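Local structure of transcobalamin-1 (Homo sapiens, 4KKI) at residues 193-198 with 219-224; 246-251 with 292-297. The protein carries vitamin B12, which it binds with femtomolar affinity and shields from stomach acid. One frame throughout, in Å; residues are numbered along the deposited sequence.

How the interactions relate
Both interactions lie in the N-terminal alpha domain and are buried, joining helices of the alpha6-alpha6 barrel. Interaction 1 pairs helix 185-203 with helix 213-229 and is mainly apolar, with threonine hydroxyls bonded within their own helices; it buries 170 Å², and its centre is about 18 Å from the centre of the chain. Interaction 2, whose centre is about 13 Å from that of the chain, buries 227 Å² and sets helix 244-252 against the end of helix 284-294, where a water and a glutamine amide join the apolar packing. The two meet through helix 185-203: Leu193 CD1 lies 3.6 Å from Gln249 OE1, a packing contact.

Interaction 1: 193-198 with 219-224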
ATOM      1  N   LEU A 193      -9.522  -3.986   7.321  1.00 29.54           N
ATOM      2  CA  LEU A 193      -9.171  -5.399   7.194  1.00 34.12           C
ATOM      3  C   LEU A 193      -8.610  -5.926   8.509  1.00 42.83           C
ATOM      4  O   LEU A 193      -8.911  -7.048   8.920  1.00 39.35           O
ATOM      5  CB  LEU A 193      -8.158  -5.609   6.066  1.00 31.69           C
ATOM      6  CG  LEU A 193      -8.664  -5.376   4.641  1.00 39.57           C
ATOM      7  CD1 LEU A 193      -7.510  -5.405   3.657  1.00 41.12           C
ATOM      8  CD2 LEU A 193      -9.710  -6.415   4.269  1.00 33.83           C
ATOM      9  N   ALA A 194      -7.798  -5.102   9.164  1.00 39.78           N
ATOM     10  CA  ALA A 194      -7.192  -5.468  10.438  1.00 39.13           C
ATOM     11  C   ALA A 194      -8.238  -5.557  11.544  1.00 38.83           C
ATOM     12  O   ALA A 194      -8.294  -6.544  12.277  1.00 39.72           O
ATOM     13  CB  ALA A 194      -6.105  -4.470  10.813  1.00 33.18           C
ATOM     14  N   LEU A 195      -9.064  -4.521  11.658  1.00 42.70           N
ATOM     15  CA  LEU A 195     -10.105  -4.477  12.679  1.00 41.18           C
ATOM     16  C   LEU A 195     -11.104  -5.616  12.505  1.00 45.43           C
ATOM     17  O   LEU A 195     -11.622  -6.158  13.483  1.00 40.09           O
ATOM     18  CB  LEU A 195     -10.828  -3.126  12.652  1.00 35.70           C
ATOM     19  CG  LEU A 195      -9.994  -1.898  13.032  1.00 35.22           C
ATOM     20  CD1 LEU A 195     -10.775  -0.608  12.806  1.00 34.39           C
ATOM     21  CD2 LEU A 195      -9.520  -1.992  14.474  1.00 34.87           C
ATOM     22  N   THR A 196     -11.365  -5.979  11.254  1.00 35.23           N
ATOM     23  CA  THR A 196     -12.311  -7.045  10.951  1.00 37.23           C
ATOM     24  C   THR A 196     -11.755  -8.394  11.389  1.00 47.41           C
ATOM     25  O   THR A 196     -12.497  -9.270  11.836  1.00 41.00           O
ATOM     26  CB  THR A 196     -12.647  -7.080   9.451  1.00 42.31           C
ATOM     27  OG1 THR A 196     -13.121  -5.791   9.040  1.00 38.05           O
ATOM     28  CG2 THR A 196     -13.714  -8.120   9.164  1.00 32.76           C
ATOM     29  N   CYS A 197     -10.441  -8.555  11.263  1.00 42.79           N
ATOM     30  CA  CYS A 197      -9.791  -9.780  11.708  1.00 40.84           C
ATOM     31  C   CYS A 197      -9.925  -9.934  13.219  1.00 41.15           C
ATOM     32  O   CYS A 197     -10.222 -11.020  13.713  1.00 46.68           O
ATOM     33  CB  CYS A 197      -8.316  -9.798  11.299  1.00 43.40           C
ATOM     34  SG  CYS A 197      -7.424 -11.279  11.847  1.00 47.30           S
ATOM     35  N   VAL A 198      -9.699  -8.844  13.947  1.00 40.11           N
ATOM     36  CA  VAL A 198      -9.837  -8.849  15.401  1.00 44.68           C
ATOM     37  C   VAL A 198     -11.271  -9.182  15.804  1.00 49.79           C
ATOM     38  O   VAL A 198     -11.500  -9.916  16.766  1.00 46.94           O
ATOM     39  CB  VAL A 198      -9.430  -7.496  16.011  1.00 38.52           C
ATOM     40  CG1 VAL A 198      -9.539  -7.539  17.529  1.00 44.51           C
ATOM     41  CG2 VAL A 198      -8.018  -7.131  15.588  1.00 31.19           C
ATOM     42  N   ILE A 219     -17.797  -0.096  15.731  1.00 40.87           N
ATOM     43  CA  ILE A 219     -18.093   1.315  15.507  1.00 43.86           C
ATOM     44  C   ILE A 219     -16.966   1.981  14.717  1.00 49.20           C
ATOM     45  O   ILE A 219     -17.223   2.764  13.799  1.00 43.47           O
ATOM     46  CB  ILE A 219     -18.342   2.059  16.839  1.00 46.69           C
ATOM     47  CG1 ILE A 219     -19.612   1.525  17.510  1.00 50.17           C
ATOM     48  CG2 ILE A 219     -18.458   3.559  16.608  1.00 38.66           C
ATOM     49  CD1 ILE A 219     -19.904   2.136  18.864  1.00 44.93           C
ATOM     50  N   TYR A 220     -15.723   1.656  15.070  1.00 39.18           N
ATOM     51  CA  TYR A 220     -14.561   2.133  14.326  1.00 41.34           C
ATOM     52  C   TYR A 220     -14.670   1.725  12.861  1.00 42.94           C
ATOM     53  O   TYR A 220     -14.455   2.538  11.963  1.00 41.23           O
ATOM     54  CB  TYR A 220     -13.258   1.562  14.899  1.00 37.63           C
ATOM     55  CG  TYR A 220     -12.846   2.108  16.246  1.00 44.48           C
ATOM     56  CD1 TYR A 220     -13.627   3.042  16.916  1.00 45.42           C
ATOM     57  CD2 TYR A 220     -11.663   1.694  16.845  1.00 46.92           C
ATOM     58  CE1 TYR A 220     -13.246   3.539  18.146  1.00 42.15           C
ATOM     59  CE2 TYR A 220     -11.273   2.184  18.073  1.00 48.24           C
ATOM     60  CZ  TYR A 220     -12.067   3.107  18.720  1.00 49.56           C
ATOM     61  OH  TYR A 220     -11.678   3.597  19.945  1.00 48.63           O
ATOM     62  N   THR A 221     -15.001   0.457  12.634  1.00 43.42           N
ATOM     63  CA  THR A 221     -15.140  -0.078  11.285  1.00 49.22           C
ATOM     64  C   THR A 221     -16.257   0.628  10.526  1.00 44.85           C
ATOM     65  O   THR A 221     -16.096   0.982   9.358  1.00 41.04           O
ATOM     66  CB  THR A 221     -15.420  -1.596  11.297  1.00 47.45           C
ATOM     67  OG1 THR A 221     -14.387  -2.271  12.023  1.00 55.38           O
ATOM     68  CG2 THR A 221     -15.468  -2.135   9.879  1.00 57.90           C
ATOM     69  N   LYS A 222     -17.386   0.828  11.199  1.00 44.05           N
ATOM     70  CA  LYS A 222     -18.521   1.540  10.618  1.00 52.44           C
ATOM     71  C   LYS A 222     -18.126   2.932  10.128  1.00 49.87           C
ATOM     72  O   LYS A 222     -18.460   3.323   9.010  1.00 45.15           O
ATOM     73  CB  LYS A 222     -19.656   1.646  11.638  1.00 51.68           C
ATOM     74  CG  LYS A 222     -20.890   2.367  11.124  1.00 48.87           C
ATOM     75  CD  LYS A 222     -22.019   2.316  12.141  1.00 51.10           C
ATOM     76  CE  LYS A 222     -23.239   3.089  11.660  1.00 55.47           C
ATOM     77  NZ  LYS A 222     -22.958   4.542  11.494  1.00 60.35           N
ATOM     78  N   SER A 223     -17.410   3.671  10.971  1.00 41.70           N
ATOM     79  CA  SER A 223     -16.956   5.015  10.631  1.00 46.43           C
ATOM     80  C   SER A 223     -15.958   5.005   9.471  1.00 49.18           C
ATOM     81  O   SER A 223     -16.034   5.840   8.568  1.00 42.58           O
ATOM     82  CB  SER A 223     -16.338   5.693  11.858  1.00 36.54           C
ATOM     83  OG  SER A 223     -15.800   6.963  11.529  1.00 56.94           O
ATOM     84  N   LEU A 224     -15.027   4.056   9.499  1.00 44.10           N
ATOM     85  CA  LEU A 224     -14.022   3.934   8.446  1.00 44.16           C
ATOM     86  C   LEU A 224     -14.633   3.591   7.087  1.00 40.70           C
ATOM     87  O   LEU A 224     -14.187   4.096   6.058  1.00 41.76           O
ATOM     88  CB  LEU A 224     -12.956   2.906   8.829  1.00 41.65           C
ATOM     89  CG  LEU A 224     -12.007   3.333   9.950  1.00 45.08           C
ATOM     90  CD1 LEU A 224     -11.050   2.208  10.317  1.00 36.34           C
ATOM     91  CD2 LEU A 224     -11.243   4.586   9.548  1.00 40.08           C
TER
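Leu195 carries most of the apolar contact between 193-198 and 219-224, reaching three residues of the facing helix. Its CD1 lies 3.8 Å from Leu224 CD1, methyl against methyl, with the two side chains crossing at about a right angle. The same CD1 is 3.9 Å from Tyr220 CB. Tyrosine therefore contributes its beta carbon here, while the rest of its side chain leads away from 193-198 and the hydroxyl forms a hydrogen bond with Val167 O. A chi1 of -66° puts Leu195 CG anti to the carbonyl carbon, beside the backbone N, and CD1 of the branch it carries makes the two apolar contacts; Ile217, one turn before Thr221, also touches this side chain.

The geometry is that of two consecutive helices packed almost antiparallel, as befits neighbours in an alpha6-alpha6 barrel. The axes of the two short segments approach to 9.8 Å and their N-to-C directions differ by 153°. The backbones come nearest at Leu195 and Thr221, whose CA atoms are 6.8 Å apart.

The second kind of contact sets threonine atoms against the neighbouring helix without a hydrogen bond between the segments. Thr221 OG1 sits 3.7 Å from Leu195 CB, so a hydroxyl oxygen packs against the base of the leucine. OG1 stands beside its own backbone N (chi1 -56°), from where it bonds to Ile217 O one turn earlier; this internal bond satisfies the hydroxyl within its own helix. Thr196 OG1, likewise bonded within its helix, to Val192 O, lies 4.4 Å from Thr221 CG2. On another side of 193-198, the disulfide from Cys197 to Cys155 ties helix 185-203 covalently to helix 144-156.

Interaction 2: 246-251 with 292-297; sequences EAMQAL and PALMGK
Ala293 and Lys297 belong to the Schellman motif that ends helix 284-294, and both meet Gln249 of helix 244-252 in the alpha-helical domain. Ala293 CB lies 3.8 Å from Met248 CB and 4.0 Å from Gln249 CG, so one methyl packs against two successive residues. Gln249 CG also approaches Lys297 O, at 3.7 Å. Gln249 CG is anti to the carbonyl carbon of its own residue (chi1 -70°), the chain is extended beyond it as far as CD, and Gln249 NE2 lies 3.8 Å from Pro292 CB.

The Schellman geometry rests on Lys297 N to Pro292 O, 2.8 Å, and Gly296 N to Ala293 O, 2.9 Å, with Gly296 at positive phi. Met295 N also bonds to Pro292 O, the two donors arriving from opposite faces of the carbonyl plane.

Ala293 N has no bond to the turn before; a water accepts from it at 3.1 Å and from Gln249 NE2 at 2.7 Å, bridging the segments. Gln249 OE1 accepts from Phe299 N. An alanine at Gln249 would probably leave Phe299 N without its side-chain acceptor and the water without the NE2 donor, losing the bridge to Ala293 N.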
ATOM      1  N   GLU A 246      -7.504  -2.263  -2.651  1.00 31.62           N
ATOM      2  CA  GLU A 246      -7.586  -2.613  -1.242  1.00 39.51           C
ATOM      3  C   GLU A 246      -8.828  -2.014  -0.585  1.00 40.96           C
ATOM      4  O   GLU A 246      -9.309  -2.525   0.424  1.00 35.73           O
ATOM      5  CB  GLU A 246      -6.297  -2.229  -0.511  1.00 29.95           C
ATOM      6  CG  GLU A 246      -5.075  -2.968  -1.056  1.00 31.16           C
ATOM      7  CD  GLU A 246      -3.821  -2.773  -0.221  1.00 39.98           C
ATOM      8  OE1 GLU A 246      -3.649  -1.685   0.367  1.00 38.90           O
ATOM      9  OE2 GLU A 246      -3.006  -3.719  -0.154  1.00 41.60           O
ATOM     10  N   ALA A 247      -9.363  -0.947  -1.173  1.00 38.92           N
ATOM     11  CA  ALA A 247     -10.637  -0.409  -0.710  1.00 43.63           C
ATOM     12  C   ALA A 247     -11.746  -1.428  -0.965  1.00 40.04           C
ATOM     13  O   ALA A 247     -12.621  -1.624  -0.122  1.00 33.14           O
ATOM     14  CB  ALA A 247     -10.948   0.916  -1.387  1.00 35.66           C
ATOM     15  N   MET A 248     -11.694  -2.079  -2.126  1.00 35.37           N
ATOM     16  CA  MET A 248     -12.639  -3.142  -2.459  1.00 36.17           C
ATOM     17  C   MET A 248     -12.574  -4.283  -1.442  1.00 38.57           C
ATOM     18  O   MET A 248     -13.609  -4.789  -1.009  1.00 40.62           O
ATOM     19  CB  MET A 248     -12.394  -3.681  -3.875  1.00 41.23           C
ATOM     20  CG  MET A 248     -12.665  -2.682  -4.999  1.00 29.08           C
ATOM     21  SD  MET A 248     -12.232  -3.315  -6.637  1.00 38.13           S
ATOM     22  CE  MET A 248     -13.409  -4.653  -6.812  1.00 29.63           C
ATOM     23  N   GLN A 249     -11.359  -4.678  -1.063  1.00 35.08           N
ATOM     24  CA  GLN A 249     -11.172  -5.708  -0.042  1.00 37.12           C
ATOM     25  C   GLN A 249     -11.880  -5.322   1.248  1.00 37.43           C
ATOM     26  O   GLN A 249     -12.612  -6.124   1.832  1.00 39.66           O
ATOM     27  CB  GLN A 249      -9.688  -5.929   0.262  1.00 32.78           C
ATOM     28  CG  GLN A 249      -8.896  -6.601  -0.838  1.00 38.39           C
ATOM     29  CD  GLN A 249      -7.519  -7.027  -0.365  1.00 40.99           C
ATOM     30  OE1 GLN A 249      -7.361  -7.510   0.757  1.00 31.73           O
ATOM     31  NE2 GLN A 249      -6.515  -6.838  -1.213  1.00 32.54           N
ATOM     32  N   ALA A 250     -11.649  -4.089   1.689  1.00 34.19           N
ATOM     33  CA  ALA A 250     -12.259  -3.580   2.912  1.00 38.02           C
ATOM     34  C   ALA A 250     -13.784  -3.615   2.834  1.00 43.41           C
ATOM     35  O   ALA A 250     -14.452  -3.990   3.796  1.00 38.93           O
ATOM     36  CB  ALA A 250     -11.770  -2.170   3.198  1.00 37.43           C
ATOM     37  N   LEU A 251     -14.330  -3.231   1.683  1.00 37.45           N
ATOM     38  CA  LEU A 251     -15.776  -3.239   1.489  1.00 34.89           C
ATOM     39  C   LEU A 251     -16.322  -4.658   1.329  1.00 45.89           C
ATOM     40  O   LEU A 251     -17.470  -4.929   1.686  1.00 41.58           O
ATOM     41  CB  LEU A 251     -16.172  -2.373   0.287  1.00 33.83           C
ATOM     42  CG  LEU A 251     -15.881  -0.872   0.400  1.00 44.80           C
ATOM     43  CD1 LEU A 251     -16.331  -0.144  -0.854  1.00 48.45           C
ATOM     44  CD2 LEU A 251     -16.548  -0.275   1.634  1.00 43.06           C
ATOM     45  N   PRO A 292      -5.860  -9.165  -5.770  1.00 34.60           N
ATOM     46  CA  PRO A 292      -6.729 -10.044  -4.971  1.00 37.25           C
ATOM     47  C   PRO A 292      -8.219  -9.709  -5.060  1.00 43.34           C
ATOM     48  O   PRO A 292      -9.037 -10.609  -5.262  1.00 38.83           O
ATOM     49  CB  PRO A 292      -6.227  -9.822  -3.543  1.00 34.59           C
ATOM     50  CG  PRO A 292      -4.797  -9.456  -3.712  1.00 36.76           C
ATOM     51  CD  PRO A 292      -4.755  -8.618  -4.958  1.00 30.85           C
ATOM     52  N   ALA A 293      -8.556  -8.431  -4.922  1.00 35.88           N
ATOM     53  CA  ALA A 293      -9.947  -7.994  -4.960  1.00 40.77           C
ATOM     54  C   ALA A 293     -10.611  -8.321  -6.292  1.00 34.06           C
ATOM     55  O   ALA A 293     -11.779  -8.700  -6.331  1.00 38.62           O
ATOM     56  CB  ALA A 293     -10.047  -6.505  -4.665  1.00 38.63           C
ATOM     57  N   LEU A 294      -9.861  -8.190  -7.384  1.00 36.11           N
ATOM     58  CA  LEU A 294     -10.403  -8.458  -8.715  1.00 40.39           C
ATOM     59  C   LEU A 294     -10.773  -9.930  -8.882  1.00 44.51           C
ATOM     60  O   LEU A 294     -11.511 -10.298  -9.797  1.00 41.81           O
ATOM     61  CB  LEU A 294      -9.404  -8.043  -9.795  1.00 37.20           C
ATOM     62  CG  LEU A 294      -8.901  -6.601  -9.712  1.00 41.43           C
ATOM     63  CD1 LEU A 294      -7.890  -6.324 -10.811  1.00 35.41           C
ATOM     64  CD2 LEU A 294     -10.059  -5.621  -9.781  1.00 46.05           C
ATOM     65  N   MET A 295     -10.249 -10.763  -7.991  1.00 41.86           N
ATOM     66  CA  MET A 295     -10.519 -12.191  -8.017  1.00 40.74           C
ATOM     67  C   MET A 295     -11.420 -12.562  -6.850  1.00 37.88           C
ATOM     68  O   MET A 295     -11.595 -13.738  -6.539  1.00 40.99           O
ATOM     69  CB  MET A 295      -9.214 -12.977  -7.923  1.00 42.08           C
ATOM     70  CG  MET A 295      -9.184 -14.211  -8.789  1.00 68.92           C
ATOM     71  SD  MET A 295      -8.657 -13.805 -10.457  1.00 84.26           S
ATOM     72  CE  MET A 295      -6.939 -13.405 -10.151  1.00 50.39           C
ATOM     73  N   GLY A 296     -11.979 -11.546  -6.199  1.00 37.04           N
ATOM     74  CA  GLY A 296     -12.912 -11.755  -5.107  1.00 33.85           C
ATOM     75  C   GLY A 296     -12.237 -12.203  -3.825  1.00 43.73           C
ATOM     76  O   GLY A 296     -12.848 -12.863  -2.986  1.00 41.99           O
ATOM     77  N   LYS A 297     -10.969 -11.834  -3.671  1.00 44.20           N
ATOM     78  CA  LYS A 297     -10.188 -12.241  -2.513  1.00 35.03           C
ATOM     79  C   LYS A 297      -9.773 -11.039  -1.676  1.00 38.50           C
ATOM     80  O   LYS A 297      -9.610  -9.935  -2.197  1.00 41.57           O
ATOM     81  CB  LYS A 297      -8.942 -13.010  -2.961  1.00 38.98           C
ATOM     82  CG  LYS A 297      -9.237 -14.332  -3.658  1.00 41.17           C
ATOM     83  CD  LYS A 297      -9.758 -15.365  -2.673  1.00 51.89           C
ATOM     84  CE  LYS A 297     -10.033 -16.692  -3.356  1.00 64.61           C
ATOM     85  NZ  LYS A 297     -10.571 -17.701  -2.401  1.00 79.23           N
TER
HETATM   86  O   HOH W   1      -6.988  -6.079  -3.717  1.00 30.71           O